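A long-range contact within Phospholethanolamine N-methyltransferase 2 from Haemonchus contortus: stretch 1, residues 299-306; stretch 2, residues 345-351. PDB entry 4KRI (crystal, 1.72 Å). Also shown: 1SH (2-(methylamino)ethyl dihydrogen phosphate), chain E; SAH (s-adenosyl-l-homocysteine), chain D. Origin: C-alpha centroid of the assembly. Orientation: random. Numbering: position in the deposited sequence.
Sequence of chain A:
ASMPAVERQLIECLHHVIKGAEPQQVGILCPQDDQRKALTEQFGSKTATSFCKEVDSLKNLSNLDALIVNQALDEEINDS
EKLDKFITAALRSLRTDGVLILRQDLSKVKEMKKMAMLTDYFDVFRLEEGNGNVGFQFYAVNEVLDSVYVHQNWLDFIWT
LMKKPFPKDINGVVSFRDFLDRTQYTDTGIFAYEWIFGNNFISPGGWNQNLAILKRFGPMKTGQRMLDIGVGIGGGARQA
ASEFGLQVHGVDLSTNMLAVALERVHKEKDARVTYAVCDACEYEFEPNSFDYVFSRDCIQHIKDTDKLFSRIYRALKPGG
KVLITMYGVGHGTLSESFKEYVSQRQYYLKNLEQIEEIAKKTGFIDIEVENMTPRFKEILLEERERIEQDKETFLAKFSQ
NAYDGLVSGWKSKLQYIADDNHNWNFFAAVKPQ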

# COMPACT_ATOMS: atom_id res chain seq x y z
N ILE A 299 -8.36 7.03 5.83
CA ILE A 299 -9.62 6.43 5.37
C ILE A 299 -10.63 7.39 4.77
O ILE A 299 -11.62 6.95 4.23
N GLN A 300 -10.36 8.70 4.82
CA GLN A 300 -11.18 9.63 4.04
C GLN A 300 -11.05 9.36 2.54
O GLN A 300 -11.87 9.82 1.75
N HIS A 301 -10.02 8.61 2.15
CA HIS A 301 -9.84 8.18 0.76
C HIS A 301 -10.74 7.01 0.37
O HIS A 301 -10.92 6.73 -0.82
N ILE A 302 -11.29 6.32 1.37
CA ILE A 302 -11.94 5.02 1.14
C ILE A 302 -13.45 5.11 1.23
O ILE A 302 -14.00 5.47 2.28
N LYS A 303 -14.13 4.77 0.13
CA LYS A 303 -15.58 4.89 0.07
C LYS A 303 -16.28 3.84 0.94
O LYS A 303 -17.13 4.19 1.77
N ASP A 304 -15.92 2.58 0.75
CA ASP A 304 -16.64 1.49 1.42
C ASP A 304 -16.14 1.26 2.84
O ASP A 304 -15.42 0.30 3.10
N THR A 305 -16.54 2.13 3.76
CA THR A 305 -16.14 1.98 5.17
C THR A 305 -16.59 0.65 5.79
O THR A 305 -15.84 0.02 6.54
N ASP A 306 -17.81 0.22 5.47
CA ASP A 306 -18.31 -1.09 5.94
C ASP A 306 -17.36 -2.24 5.57
O ASP A 306 -17.02 -3.07 6.42
N ARG A 345 -10.45 16.21 -4.24
CA ARG A 345 -9.64 15.23 -3.50
C ARG A 345 -10.24 13.83 -3.60
O ARG A 345 -9.57 12.83 -3.31
N GLN A 346 -11.51 13.77 -4.03
CA GLN A 346 -12.31 12.55 -3.97
C GLN A 346 -12.39 11.94 -2.57
O GLN A 346 -12.35 10.72 -2.41
N TYR A 347 -12.53 12.79 -1.56
CA TYR A 347 -12.73 12.28 -0.21
C TYR A 347 -14.16 11.78 -0.02
O TYR A 347 -15.12 12.39 -0.51
N TYR A 348 -14.29 10.67 0.70
CA TYR A 348 -15.60 10.15 1.11
C TYR A 348 -15.72 10.37 2.61
O TYR A 348 -15.36 9.50 3.41
N LEU A 349 -16.21 11.54 3.00
CA LEU A 349 -16.24 11.91 4.42
C LEU A 349 -17.46 11.41 5.18
O LEU A 349 -18.58 11.40 4.65
N LYS A 350 -17.23 11.02 6.42
CA LYS A 350 -18.29 10.60 7.33
C LYS A 350 -18.21 11.42 8.61
O LYS A 350 -17.18 12.04 8.89
N ASN A 351 -19.29 11.39 9.39
CA ASN A 351 -19.26 11.99 10.73
C ASN A 351 -19.07 10.91 11.79
O ASN A 351 -19.01 9.72 11.46

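What fixes the two stretches against each other at backbone level? One direct hydrogen bond crosses between them: Tyr348 N donates to Gln300 O at 2.8 Å, with an angle of 159° at the hydrogen. The same carbonyl oxygen also receives a CA-H...O contact, Tyr347 CA to Gln300 O at 3.3 Å, so two successive residues of the second stretch converge on one acceptor. The main chains run close here: His301 CA and Tyr347 CA are 5.1 Å apart.

How do the aromatic rings use this closeness? Tyr347 and Tyr348 both take the m rotamer at chi1, yet their CA-to-CB bonds differ: that of Tyr347 runs sideways, that of Tyr348 toward the first stretch. Gln300, p at chi1 and m at chi2, lays its aliphatic part over the Tyr347 ring, with CG 3.7 Å from the ring centroid of Tyr347 in a CH-pi contact. The edge of that ring points at the face of His301, which has an m chi1; the planes meet at 73°, and His301 CE1 lies 3.6 Å from Tyr347 CE1. Although the CA-to-CB bond of His301 points away, its ring end comes nearer, which makes this pairing possible. Tyr348 receives Lys303 over one face: Lys303 CB sits 3.6 Å from the centroid of the Tyr348 ring, almost on its normal, and the all-t lysine chain continues past the ring, with Lys303 CD 3.7 Å from Tyr348 CE1.

Which aliphatic and polar side chains extend the contact? Leu349, m then t, starts with its CA-to-CB bond pointing away, but its end comes back, placing Leu349 CD2 3.8 Å from Gln300 CB. Farther along, Lys350 and Thr305 direct their CA-to-CB bonds toward each other's stretches. Lys350 is m at chi1, off the wells at chi2 (-116°), t at chi3 and m at chi4; Lys350 CE and Lys350 NZ each lie 3.1 Å from Thr305 OG1, and the geometry leaves the polar pairing open.

Where does water fill the remaining gaps? Water 1 lies 3.0 Å from Ile299 O and 3.1 Å from Tyr348 O; water 2 lies 2.7 Å from His301 O and 2.8 Å from Gln346 O. Each sits between two main-chain carbonyls, both acceptors, which cannot bond to each other directly. Water 3 joins His301 ND1, at 2.7 Å, to Arg345 O, at 2.9 Å. Beyond the tyrosine ring, water 4 accepts from Lys303 NZ at 2.7 Å and lies 3.0 Å from Tyr348 OH.

How do the bound groups meet this contact? Tyr347 OH donates to 1SH O1 at 2.8 Å, and Arg345 NE donates to the same 1SH O1 at 2.9 Å, while Arg345 NH2 reaches 1SH O3 at 3.0 Å. From the first stretch, His301 CB approaches SAH C8 at 3.5 Å and Ile302 CD1 approaches SAH N6 at 3.6 Å. In the His301-Tyr347 pair, His301 touches SAH and Tyr347 binds 1SH.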

# COMPACT_ATOMS: atom_id res chain seq x y z
CB ILE A 299 -10.28 5.47 6.40
CG1 ILE A 299 -10.95 6.24 7.54
CG2 ILE A 299 -9.26 4.46 6.93
CD1 ILE A 299 -11.96 5.38 8.32
CB GLN A 300 -10.86 11.10 4.38
CG GLN A 300 -9.50 11.59 3.89
CD GLN A 300 -8.37 11.22 4.83
OE1 GLN A 300 -8.59 11.00 6.03
NE2 GLN A 300 -7.16 11.14 4.29
CB HIS A 301 -8.37 7.76 0.50
CG HIS A 301 -7.40 8.89 0.48
ND1 HIS A 301 -7.39 9.84 -0.52
CD2 HIS A 301 -6.37 9.20 1.31
CE1 HIS A 301 -6.40 10.70 -0.30
NE2 HIS A 301 -5.77 10.33 0.80
CB ILE A 302 -11.41 3.98 2.14
CG1 ILE A 302 -9.92 3.76 1.90
CG2 ILE A 302 -12.16 2.66 2.01
CD1 ILE A 302 -9.25 2.86 2.95
CB LYS A 303 -16.06 4.78 -1.38
CG LYS A 303 -17.58 4.91 -1.55
CD LYS A 303 -17.96 4.93 -3.02
CE LYS A 303 -19.46 5.13 -3.17
NZ LYS A 303 -19.90 5.21 -4.58
CB ASP A 304 -16.55 0.18 0.62
CG ASP A 304 -17.66 -0.79 0.96
OD1 ASP A 304 -18.26 -0.69 2.05
OD2 ASP A 304 -17.96 -1.66 0.11
CB THR A 305 -16.67 3.15 6.01
OG1 THR A 305 -16.46 4.38 5.32
CG2 THR A 305 -15.97 3.20 7.36
CB ASP A 306 -19.70 -1.37 5.39
CG ASP A 306 -20.24 -2.74 5.80
OD1 ASP A 306 -20.08 -3.71 5.02
OD2 ASP A 306 -20.83 -2.84 6.91
CB ARG A 345 -9.56 15.60 -2.01
CG ARG A 345 -8.78 16.88 -1.70
CD ARG A 345 -7.28 16.63 -1.85
NE ARG A 345 -6.46 17.64 -1.17
CZ ARG A 345 -6.07 18.78 -1.73
NH1 ARG A 345 -6.44 19.09 -2.97
NH2 ARG A 345 -5.32 19.63 -1.04
CB GLN A 346 -11.80 11.53 -4.98
CG GLN A 346 -11.81 12.06 -6.39
CD GLN A 346 -12.49 11.12 -7.35
OE1 GLN A 346 -11.83 10.36 -8.06
NE2 GLN A 346 -13.82 11.15 -7.35
CB TYR A 347 -12.45 13.35 0.83
CG TYR A 347 -10.99 13.74 0.98
CD1 TYR A 347 -9.97 12.87 0.64
CD2 TYR A 347 -10.65 14.98 1.48
CE1 TYR A 347 -8.64 13.24 0.80
CE2 TYR A 347 -9.34 15.36 1.64
CZ TYR A 347 -8.33 14.50 1.30
OH TYR A 347 -7.03 14.91 1.47
CB TYR A 348 -15.73 8.66 0.74
CG TYR A 348 -15.77 8.46 -0.76
CD1 TYR A 348 -16.96 8.62 -1.45
CD2 TYR A 348 -14.63 8.16 -1.48
CE1 TYR A 348 -17.01 8.45 -2.82
CE2 TYR A 348 -14.67 7.99 -2.85
CZ TYR A 348 -15.87 8.14 -3.51
OH TYR A 348 -15.93 7.97 -4.87
CB LEU A 349 -16.14 13.42 4.59
CG LEU A 349 -14.94 14.11 3.94
CD1 LEU A 349 -15.11 15.63 4.06
CD2 LEU A 349 -13.63 13.64 4.56
CB LYS A 350 -18.11 9.13 7.70
CG LYS A 350 -18.11 8.17 6.53
CD LYS A 350 -19.30 7.25 6.62
CE LYS A 350 -19.03 5.92 5.94
NZ LYS A 350 -18.94 6.03 4.46
CB ASN A 351 -20.50 12.86 11.00
CG ASN A 351 -21.80 12.08 10.95
OD1 ASN A 351 -21.86 10.92 11.34
ND2 ASN A 351 -22.87 12.74 10.51
O4 1SH E . -5.04 18.35 3.74
P1 1SH E . -4.92 17.71 2.35
O1 1SH E . -6.24 17.54 1.71
O3 1SH E . -4.00 18.61 1.45
O2 1SH E . -4.29 16.27 2.53
C1 1SH E . -3.15 16.15 3.20
C2 1SH E . -2.71 14.73 3.52
N1 1SH E . -3.53 13.98 4.43
C3 1SH E . -3.04 12.65 4.45
N SAH D . -0.31 7.25 7.64
CA SAH D . 0.73 8.07 6.97
CB SAH D . 0.24 8.47 5.52
CG SAH D . -0.94 9.43 5.41
SD SAH D . -1.41 9.75 3.68
C SAH D . 1.16 9.21 7.80
O SAH D . 0.72 9.33 8.94
OXT SAH D . 2.11 9.88 7.45
C5' SAH D . -2.72 8.59 3.25
C4' SAH D . -2.29 7.39 2.62
O4' SAH D . -3.41 6.48 2.54
C3' SAH D . -1.89 7.64 1.22
O3' SAH D . -0.54 7.27 1.06
C2' SAH D . -2.75 6.80 0.40
O2' SAH D . -2.09 6.24 -0.71
C1' SAH D . -3.21 5.76 1.37
N9 SAH D . -4.44 5.03 0.92
C8 SAH D . -5.62 5.57 0.55
N7 SAH D . -6.48 4.58 0.29
C5 SAH D . -5.85 3.40 0.51
C6 SAH D . -6.26 2.07 0.39
N6 SAH D . -7.53 1.73 -0.02
N1 SAH D . -5.36 1.11 0.69
C2 SAH D . -4.12 1.41 1.09
N3 SAH D . -3.70 2.68 1.22
C4 SAH D . -4.54 3.69 0.92
O HOH W 1 -13.99 7.98 5.68
O HOH W 2 -11.11 8.32 -2.99
O HOH W 3 -9.09 10.11 -2.58
O HOH W 4 -18.40 6.82 -6.10